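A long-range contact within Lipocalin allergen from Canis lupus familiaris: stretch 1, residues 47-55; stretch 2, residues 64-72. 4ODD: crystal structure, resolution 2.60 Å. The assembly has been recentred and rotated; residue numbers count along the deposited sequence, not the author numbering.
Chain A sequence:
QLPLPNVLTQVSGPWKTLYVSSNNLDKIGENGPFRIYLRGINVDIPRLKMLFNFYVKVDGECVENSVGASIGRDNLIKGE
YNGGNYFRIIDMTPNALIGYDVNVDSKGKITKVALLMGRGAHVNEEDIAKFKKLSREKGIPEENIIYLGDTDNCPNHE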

# COMPACT_ATOMS: atom_id res chain seq x y z
N ARG A 47 -20.61 -2.63 -6.55
CA ARG A 47 -19.96 -2.26 -7.81
C ARG A 47 -18.57 -2.92 -8.06
O ARG A 47 -17.91 -2.65 -9.08
CB ARG A 47 -19.81 -0.73 -7.86
CG ARG A 47 -21.04 0.04 -8.29
CD ARG A 47 -21.24 -0.03 -9.81
NE ARG A 47 -20.05 0.31 -10.60
CZ ARG A 47 -19.54 1.53 -10.73
NH1 ARG A 47 -20.09 2.56 -10.10
NH2 ARG A 47 -18.45 1.73 -11.48
N LEU A 48 -18.14 -3.76 -7.12
CA LEU A 48 -16.79 -4.35 -7.12
C LEU A 48 -15.65 -3.36 -7.41
O LEU A 48 -14.75 -3.66 -8.19
CB LEU A 48 -16.73 -5.51 -8.11
CG LEU A 48 -17.67 -6.63 -7.68
CD1 LEU A 48 -17.67 -7.71 -8.70
CD2 LEU A 48 -17.27 -7.19 -6.32
N LYS A 49 -15.70 -2.19 -6.76
CA LYS A 49 -14.71 -1.14 -6.95
C LYS A 49 -14.04 -0.76 -5.62
O LYS A 49 -14.66 -0.89 -4.57
CB LYS A 49 -15.36 0.10 -7.58
CG LYS A 49 -15.88 -0.10 -9.02
CD LYS A 49 -14.77 0.15 -10.04
CE LYS A 49 -14.90 -0.76 -11.26
NZ LYS A 49 -13.65 -0.74 -12.09
N MET A 50 -12.79 -0.32 -5.67
CA MET A 50 -12.11 0.19 -4.48
C MET A 50 -11.56 1.56 -4.76
O MET A 50 -11.18 1.86 -5.89
CB MET A 50 -10.97 -0.72 -4.04
CG MET A 50 -11.36 -1.73 -3.01
SD MET A 50 -10.00 -2.84 -2.61
CE MET A 50 -9.08 -1.86 -1.43
N LEU A 51 -11.52 2.39 -3.73
CA LEU A 51 -10.87 3.69 -3.85
C LEU A 51 -9.75 3.82 -2.81
O LEU A 51 -9.99 3.68 -1.61
CB LEU A 51 -11.90 4.82 -3.70
CG LEU A 51 -11.35 6.21 -4.04
CD1 LEU A 51 -11.30 6.40 -5.55
CD2 LEU A 51 -12.13 7.32 -3.37
N PHE A 52 -8.53 4.07 -3.26
CA PHE A 52 -7.42 4.33 -2.36
C PHE A 52 -7.16 5.82 -2.30
O PHE A 52 -6.94 6.46 -3.34
CB PHE A 52 -6.14 3.61 -2.81
CG PHE A 52 -6.30 2.13 -2.90
CD1 PHE A 52 -5.92 1.32 -1.85
CD2 PHE A 52 -6.88 1.54 -4.02
CE1 PHE A 52 -6.09 -0.05 -1.93
CE2 PHE A 52 -7.05 0.17 -4.10
CZ PHE A 52 -6.65 -0.62 -3.06
N ASN A 53 -7.19 6.36 -1.09
CA ASN A 53 -6.92 7.77 -0.90
C ASN A 53 -5.61 7.93 -0.13
O ASN A 53 -5.43 7.34 0.95
CB ASN A 53 -8.09 8.41 -0.18
CG ASN A 53 -7.85 9.87 0.13
OD1 ASN A 53 -7.67 10.25 1.30
ND2 ASN A 53 -7.82 10.69 -0.92
N PHE A 54 -4.69 8.72 -0.68
CA PHE A 54 -3.36 8.81 -0.10
C PHE A 54 -2.58 10.00 -0.62
O PHE A 54 -2.95 10.60 -1.62
CB PHE A 54 -2.58 7.54 -0.38
CG PHE A 54 -2.34 7.29 -1.85
CD1 PHE A 54 -1.23 7.82 -2.49
CD2 PHE A 54 -3.23 6.52 -2.58
CE1 PHE A 54 -1.00 7.57 -3.85
CE2 PHE A 54 -3.02 6.28 -3.93
CZ PHE A 54 -1.92 6.80 -4.57
N TYR A 55 -1.49 10.33 0.06
CA TYR A 55 -0.60 11.40 -0.40
C TYR A 55 0.75 10.84 -0.86
O TYR A 55 1.25 9.86 -0.32
CB TYR A 55 -0.37 12.44 0.71
CG TYR A 55 -1.53 13.39 0.94
CD1 TYR A 55 -1.62 14.59 0.25
CD2 TYR A 55 -2.52 13.09 1.87
CE1 TYR A 55 -2.68 15.47 0.46
CE2 TYR A 55 -3.59 13.96 2.09
CZ TYR A 55 -3.66 15.15 1.38
OH TYR A 55 -4.71 16.02 1.60
N GLU A 64 -2.48 14.93 -3.01
CA GLU A 64 -3.52 13.96 -2.69
C GLU A 64 -3.88 13.13 -3.91
O GLU A 64 -3.92 13.65 -5.02
CB GLU A 64 -4.76 14.65 -2.13
CG GLU A 64 -5.82 13.70 -1.61
CD GLU A 64 -6.91 14.40 -0.87
OE1 GLU A 64 -6.92 15.65 -0.85
OE2 GLU A 64 -7.77 13.70 -0.29
N ASN A 65 -4.14 11.84 -3.68
CA ASN A 65 -4.56 10.91 -4.73
C ASN A 65 -5.82 10.18 -4.32
O ASN A 65 -6.03 9.89 -3.14
CB ASN A 65 -3.48 9.88 -5.06
CG ASN A 65 -2.23 10.52 -5.69
OD1 ASN A 65 -1.34 10.98 -4.99
ND2 ASN A 65 -2.16 10.51 -7.02
N SER A 66 -6.65 9.89 -5.32
CA SER A 66 -7.82 9.05 -5.13
C SER A 66 -7.93 8.09 -6.31
O SER A 66 -8.43 8.43 -7.38
CB SER A 66 -9.11 9.88 -4.96
OG SER A 66 -9.27 10.26 -3.61
N VAL A 67 -7.42 6.88 -6.11
CA VAL A 67 -7.26 5.96 -7.21
C VAL A 67 -8.32 4.86 -7.21
O VAL A 67 -8.53 4.19 -6.19
CB VAL A 67 -5.85 5.34 -7.22
CG1 VAL A 67 -5.76 4.24 -8.28
CG2 VAL A 67 -4.80 6.43 -7.47
N GLY A 68 -8.99 4.71 -8.35
CA GLY A 68 -10.01 3.70 -8.52
C GLY A 68 -9.42 2.38 -8.96
O GLY A 68 -8.42 2.32 -9.69
N ALA A 69 -10.05 1.29 -8.52
CA ALA A 69 -9.56 -0.04 -8.83
C ALA A 69 -10.75 -0.95 -8.86
O ALA A 69 -11.77 -0.65 -8.25
CB ALA A 69 -8.58 -0.50 -7.77
N SER A 70 -10.63 -2.06 -9.57
CA SER A 70 -11.73 -3.02 -9.58
C SER A 70 -11.31 -4.26 -8.82
O SER A 70 -10.15 -4.65 -8.82
CB SER A 70 -12.15 -3.36 -11.01
OG SER A 70 -11.01 -3.64 -11.80
N ILE A 71 -12.26 -4.88 -8.13
CA ILE A 71 -11.98 -6.18 -7.52
C ILE A 71 -12.39 -7.27 -8.50
O ILE A 71 -13.56 -7.38 -8.88
CB ILE A 71 -12.74 -6.38 -6.22
CG1 ILE A 71 -12.58 -5.16 -5.30
CG2 ILE A 71 -12.29 -7.68 -5.57
CD1 ILE A 71 -13.47 -5.19 -4.07
N GLY A 72 -11.41 -8.05 -8.93
CA GLY A 72 -11.66 -9.11 -9.88
C GLY A 72 -11.93 -10.43 -9.19
O GLY A 72 -12.31 -10.47 -8.02

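The contact between these two stretches is a regular antiparallel pairing of β-strands, held by a ladder of backbone hydrogen bonds and finished by side chains whose character differs between the two faces of the sheet. The strands, residues 49-55 and 64-71, run at 150° to one another, and together the two stretches bury 888 Å² of surface.

Antiparallel pairing alternates two kinds of residue pair, and the register here follows that rule without a break. In the hydrogen-bonded pairs each residue both gives and receives. Met-50 N donates to Ala-69 O at 2.8 Å, and Ala-69 N returns a more bent bond to Met-50 O at 2.9 Å. The pattern recurs two residues on, where Phe-52 N lies 2.9 Å from Val-67 O and Val-67 N 2.8 Å from Phe-52 O, and again where Phe-54 N reaches Asn-65 O at 3.0 Å while Asn-65 N reaches Phe-54 O at 2.7 Å. Beyond the start of the first strand, Ile-71 N adds a nearly straight bond to Leu-48 O at 2.8 Å. Between these rungs, the non-hydrogen-bonded pairs bring alpha carbons close to the same carbonyls: Leu-51 CA is 3.3 Å from Val-67 O, and Asn-53 CA is 3.2 Å from Asn-65 O.

Because side chains alternate along a strand, the hydrogen-bonded pairs place theirs together on one face, which is largely apolar. Met-50 CG packs 4.2 Å from Ile-71 CD1, and Ala-69 CB lies at the edge of the Phe-52 ring, 4.0 Å from Phe-52 CE2. With chi1 in the p well, the Phe-54 ring comes near the neighbouring strand, so that Asn-65 CB sits over one face, 3.6 Å from the centroid of the Phe-54 ring. An asparagine thus contributes its aliphatic carbon to an aromatic contact. Phe-54 CE2 also approaches Val-67 CG2 at 4.0 Å.

The face carrying Asn-53, Tyr-55, Glu-64 and Ser-66 is more polar. There the Asn-53 amide acts as a hub: its ND2 donates to Glu-64 OE2 and to Ser-66 OG, each at 3.1 Å. Glu-64 has a second role, since its extended chain lays CG over the Tyr-55 ring, 4.3 Å from the centroid of that Tyr-55 ring. Farther along this face, Gly-68 opposite Leu-51 offers no side chain, and Leu-51 CD1 comes to 4.0 Å from Gly-68 N. The example illustrates how one backbone ladder can support two chemically distinct surfaces.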